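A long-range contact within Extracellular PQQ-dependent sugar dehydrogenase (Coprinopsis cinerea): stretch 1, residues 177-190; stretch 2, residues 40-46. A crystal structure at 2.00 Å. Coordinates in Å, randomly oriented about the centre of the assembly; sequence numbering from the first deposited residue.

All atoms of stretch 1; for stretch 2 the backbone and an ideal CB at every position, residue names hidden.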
# COMPACT_ATOMS: atom_id res chain seq x y z
N ALA A 177 -2.26 12.15 -7.90
CA ALA A 177 -2.83 11.21 -6.94
C ALA A 177 -3.54 11.96 -5.79
O ALA A 177 -4.25 11.34 -4.98
CB ALA A 177 -1.75 10.26 -6.42
N ARG A 178 -3.37 13.29 -5.73
CA ARG A 178 -4.01 14.15 -4.71
C ARG A 178 -5.45 14.51 -5.09
O ARG A 178 -5.74 14.73 -6.25
CB ARG A 178 -3.17 15.41 -4.41
CG ARG A 178 -1.77 15.10 -3.90
CD ARG A 178 -1.09 16.29 -3.19
NE ARG A 178 0.23 15.90 -2.65
CZ ARG A 178 0.47 15.26 -1.49
NH1 ARG A 178 -0.50 14.94 -0.63
NH2 ARG A 178 1.73 14.97 -1.17
N THR A 179 -6.35 14.56 -4.11
CA THR A 179 -7.77 14.88 -4.37
C THR A 179 -8.46 15.53 -3.18
O THR A 179 -8.29 15.11 -2.03
CB THR A 179 -8.61 13.66 -4.88
OG1 THR A 179 -9.96 14.08 -5.13
CG2 THR A 179 -8.65 12.51 -3.86
N THR A 180 -9.27 16.55 -3.48
CA THR A 180 -10.12 17.17 -2.45
C THR A 180 -11.20 16.17 -2.00
O THR A 180 -11.77 16.33 -0.93
CB THR A 180 -10.74 18.52 -2.89
OG1 THR A 180 -11.52 18.32 -4.07
CG2 THR A 180 -9.65 19.54 -3.17
N LEU A 181 -11.42 15.10 -2.79
CA LEU A 181 -12.33 14.00 -2.40
C LEU A 181 -11.77 13.03 -1.32
O LEU A 181 -12.46 12.09 -0.92
CB LEU A 181 -12.78 13.18 -3.63
CG LEU A 181 -13.78 13.89 -4.55
CD1 LEU A 181 -14.01 13.02 -5.76
CD2 LEU A 181 -15.10 14.22 -3.86
N TYR A 182 -10.56 13.29 -0.84
CA TYR A 182 -9.88 12.40 0.08
C TYR A 182 -10.70 11.97 1.32
O TYR A 182 -10.77 10.76 1.62
CB TYR A 182 -8.53 12.98 0.50
CG TYR A 182 -7.70 12.05 1.38
CD1 TYR A 182 -6.84 11.09 0.80
CD2 TYR A 182 -7.79 12.11 2.80
CE1 TYR A 182 -6.10 10.23 1.59
CE2 TYR A 182 -7.03 11.25 3.60
CZ TYR A 182 -6.19 10.32 2.98
OH TYR A 182 -5.44 9.47 3.73
N ASP A 183 -11.27 12.94 2.06
CA ASP A 183 -12.06 12.68 3.26
C ASP A 183 -13.28 11.81 2.95
O ASP A 183 -13.54 10.86 3.67
CB ASP A 183 -12.52 13.96 3.99
CG ASP A 183 -11.39 14.79 4.56
OD1 ASP A 183 -10.38 14.26 5.08
OD2 ASP A 183 -11.53 16.04 4.49
N TYR A 184 -14.01 12.14 1.88
CA TYR A 184 -15.15 11.35 1.40
C TYR A 184 -14.71 9.92 1.07
O TYR A 184 -15.35 8.95 1.50
CB TYR A 184 -15.79 11.99 0.15
CG TYR A 184 -16.82 11.13 -0.54
CD1 TYR A 184 -18.04 10.80 0.11
CD2 TYR A 184 -16.59 10.63 -1.84
CE1 TYR A 184 -18.99 10.01 -0.53
CE2 TYR A 184 -17.55 9.84 -2.49
CZ TYR A 184 -18.74 9.53 -1.83
OH TYR A 184 -19.69 8.74 -2.45
N TYR A 185 -13.61 9.81 0.31
CA TYR A 185 -13.04 8.51 -0.05
C TYR A 185 -12.65 7.72 1.20
O TYR A 185 -12.91 6.52 1.28
CB TYR A 185 -11.83 8.69 -0.99
CG TYR A 185 -12.18 8.95 -2.45
CD1 TYR A 185 -13.48 8.70 -2.94
CD2 TYR A 185 -11.21 9.41 -3.35
CE1 TYR A 185 -13.80 8.94 -4.29
CE2 TYR A 185 -11.50 9.60 -4.72
CZ TYR A 185 -12.79 9.38 -5.19
OH TYR A 185 -13.10 9.56 -6.54
N LEU A 186 -12.03 8.40 2.18
CA LEU A 186 -11.59 7.75 3.42
C LEU A 186 -12.76 7.16 4.15
O LEU A 186 -12.70 6.01 4.57
CB LEU A 186 -10.82 8.71 4.34
CG LEU A 186 -10.29 8.16 5.69
CD1 LEU A 186 -9.35 6.96 5.52
CD2 LEU A 186 -9.60 9.26 6.51
N GLN A 187 -13.82 7.96 4.33
CA GLN A 187 -15.07 7.49 4.97
C GLN A 187 -15.68 6.33 4.21
O GLN A 187 -16.04 5.31 4.82
CB GLN A 187 -16.09 8.64 5.15
CG GLN A 187 -17.49 8.22 5.65
CD GLN A 187 -18.42 7.65 4.58
OE1 GLN A 187 -18.62 8.24 3.50
NE2 GLN A 187 -18.97 6.48 4.86
N GLN A 188 -15.84 6.48 2.90
CA GLN A 188 -16.47 5.41 2.07
C GLN A 188 -15.73 4.08 2.21
O GLN A 188 -16.34 3.04 2.35
CB GLN A 188 -16.51 5.80 0.58
CG GLN A 188 -17.53 6.87 0.23
CD GLN A 188 -18.96 6.37 0.32
OE1 GLN A 188 -19.34 5.45 -0.39
NE2 GLN A 188 -19.77 6.98 1.21
N LEU A 189 -14.39 4.13 2.18
CA LEU A 189 -13.61 2.91 2.24
C LEU A 189 -13.65 2.30 3.65
O LEU A 189 -13.66 1.08 3.79
CB LEU A 189 -12.15 3.19 1.80
CG LEU A 189 -11.90 3.52 0.31
CD1 LEU A 189 -10.47 4.04 0.11
CD2 LEU A 189 -12.13 2.26 -0.51
N THR A 190 -13.66 3.15 4.69
CA THR A 190 -13.70 2.66 6.05
C THR A 190 -15.02 1.89 6.27
O THR A 190 -15.04 0.85 6.93
CB THR A 190 -13.58 3.82 7.08
OG1 THR A 190 -12.39 4.55 6.79
CG2 THR A 190 -13.53 3.30 8.54
N UNK A 40 -3.83 19.43 6.12
CA UNK A 40 -2.73 18.59 6.66
C UNK A 40 -2.54 17.28 5.87
O UNK A 40 -3.37 16.37 5.96
CB UNK A 40 -3.00 18.26 8.13
N UNK A 41 -1.44 17.19 5.10
CA UNK A 41 -1.34 16.05 4.24
C UNK A 41 -0.26 15.07 4.72
O UNK A 41 0.61 14.69 3.94
CB UNK A 41 -1.05 16.51 2.81
N UNK A 42 -0.30 14.68 6.00
CA UNK A 42 0.68 13.71 6.52
C UNK A 42 0.11 12.30 6.53
O UNK A 42 0.28 11.53 7.50
CB UNK A 42 1.12 14.10 7.93
N UNK A 43 -0.58 11.96 5.44
CA UNK A 43 -1.25 10.67 5.32
C UNK A 43 -1.63 10.36 3.86
O UNK A 43 -1.59 11.25 3.00
CB UNK A 43 -2.50 10.65 6.20
N UNK A 44 -1.98 9.10 3.59
CA UNK A 44 -2.57 8.72 2.31
C UNK A 44 -3.35 7.44 2.53
O UNK A 44 -3.25 6.84 3.58
CB UNK A 44 -1.51 8.54 1.22
N UNK A 45 -4.13 7.07 1.52
CA UNK A 45 -4.83 5.80 1.50
C UNK A 45 -4.11 4.92 0.49
O UNK A 45 -3.78 5.39 -0.63
CB UNK A 45 -6.31 5.97 1.15
N UNK A 46 -3.85 3.66 0.87
CA UNK A 46 -3.26 2.70 -0.07
C UNK A 46 -4.15 1.50 -0.35
O UNK A 46 -5.07 1.19 0.41
CB UNK A 46 -1.91 2.21 0.47

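Stretch 1 makes a type I turn from Thr179 to Tyr182 and then a helix, and one side of that helix, with Tyr182, Leu186 and Leu189, looks across at stretch 2.

Position 40 has nothing of stretch 1 within 5.5 Å of its ideal CB, so the contact leaves the choice open. It is Ala40, which takes no part.

At position 41 the ideal CB points sideways and lies 3.8 Å from Arg178 NH1. A phi of -108° admits most residues; proline prefers about -65°, so the backbone does not single it out. A small or medium side chain would fit beside the guanidinium, but a second positive charge would be unwelcome. The residue is Pro41, whose CB packs 4.0 Å from Arg178 NH1. The firmer link is through water 1, which donates to Pro41 O (2.6 Å) and accepts from Arg178 NH1 (2.9 Å).

Position 42 turns its CB away from stretch 1, and many residues would do, polar ones included. It is Asp42, which makes no contact here.

At position 43 the chain is extended and the CB points sideways, its ideal position 4.0 Å from Tyr182 OH. A phenol hydroxyl can donate or accept, so a side chain long enough for its polar end to reach the hydroxyl would suit: Asp, Glu, Asn or Gln. The residue is Glu43. With chi1 at 74° (p), its carboxylate comes near the helix, and Tyr182 OH donates to Glu43 OE2 at 2.6 Å, close to the plane of the ring.

Position 44 points its CB away, as alternation along a strand predicts, so stretch 1 places little demand on its side chain. It is Phe44; its backbone passes the phenol, with Phe44 C 3.2 Å from Tyr182 OH.

Position 45 faces the helix directly. Its ideal CB is 4.3 Å from Tyr182 CE1, 4.7 Å from Leu189 CD1 and 5.4 Å from Leu186 CD1, an apolar setting that favours Val, Ile, Leu or Met. Ile45 fills it. Ile45 CG1 packs 3.6 Å from Tyr182 CE1, while Ile45 CD1 sits over one face of the Tyr182 ring, 4.1 Å from its centroid, in a CH-pi contact. Ile45 CD1 also reaches the helix backbone, 3.7 Å from Leu186 CA, and Ile45 CG2 meets Leu189 CD1 at 3.6 Å.

Position 46 directs its ideal CB away, with nothing of stretch 1 within 5.5 Å. It is Gly46, which adds no side chain to the contact.

Stretch 2 40-46: APDEFIG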
# COMPACT_ATOMS: atom_id res chain seq x y z
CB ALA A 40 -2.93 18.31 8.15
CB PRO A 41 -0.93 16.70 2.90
CG PRO A 41 -0.14 17.93 3.30
CD PRO A 41 -0.35 18.14 4.79
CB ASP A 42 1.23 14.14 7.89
CG ASP A 42 2.46 13.33 8.32
OD1 ASP A 42 2.95 12.48 7.54
OD2 ASP A 42 2.93 13.53 9.45
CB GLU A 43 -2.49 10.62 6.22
CG GLU A 43 -3.69 11.43 5.77
CD GLU A 43 -4.91 11.10 6.60
OE1 GLU A 43 -5.14 11.78 7.62
OE2 GLU A 43 -5.60 10.12 6.29
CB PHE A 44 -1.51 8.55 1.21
CG PHE A 44 -0.50 7.45 1.47
CD1 PHE A 44 -0.71 6.16 0.99
CD2 PHE A 44 0.70 7.73 2.17
CE1 PHE A 44 0.19 5.13 1.24
CE2 PHE A 44 1.63 6.71 2.40
CZ PHE A 44 1.37 5.41 1.93
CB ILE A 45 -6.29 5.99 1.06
CG1 ILE A 45 -7.07 6.80 2.12
CG2 ILE A 45 -6.97 4.64 0.78
CD1 ILE A 45 -8.39 7.36 1.57
O HOH W 1 -0.06 13.41 1.82
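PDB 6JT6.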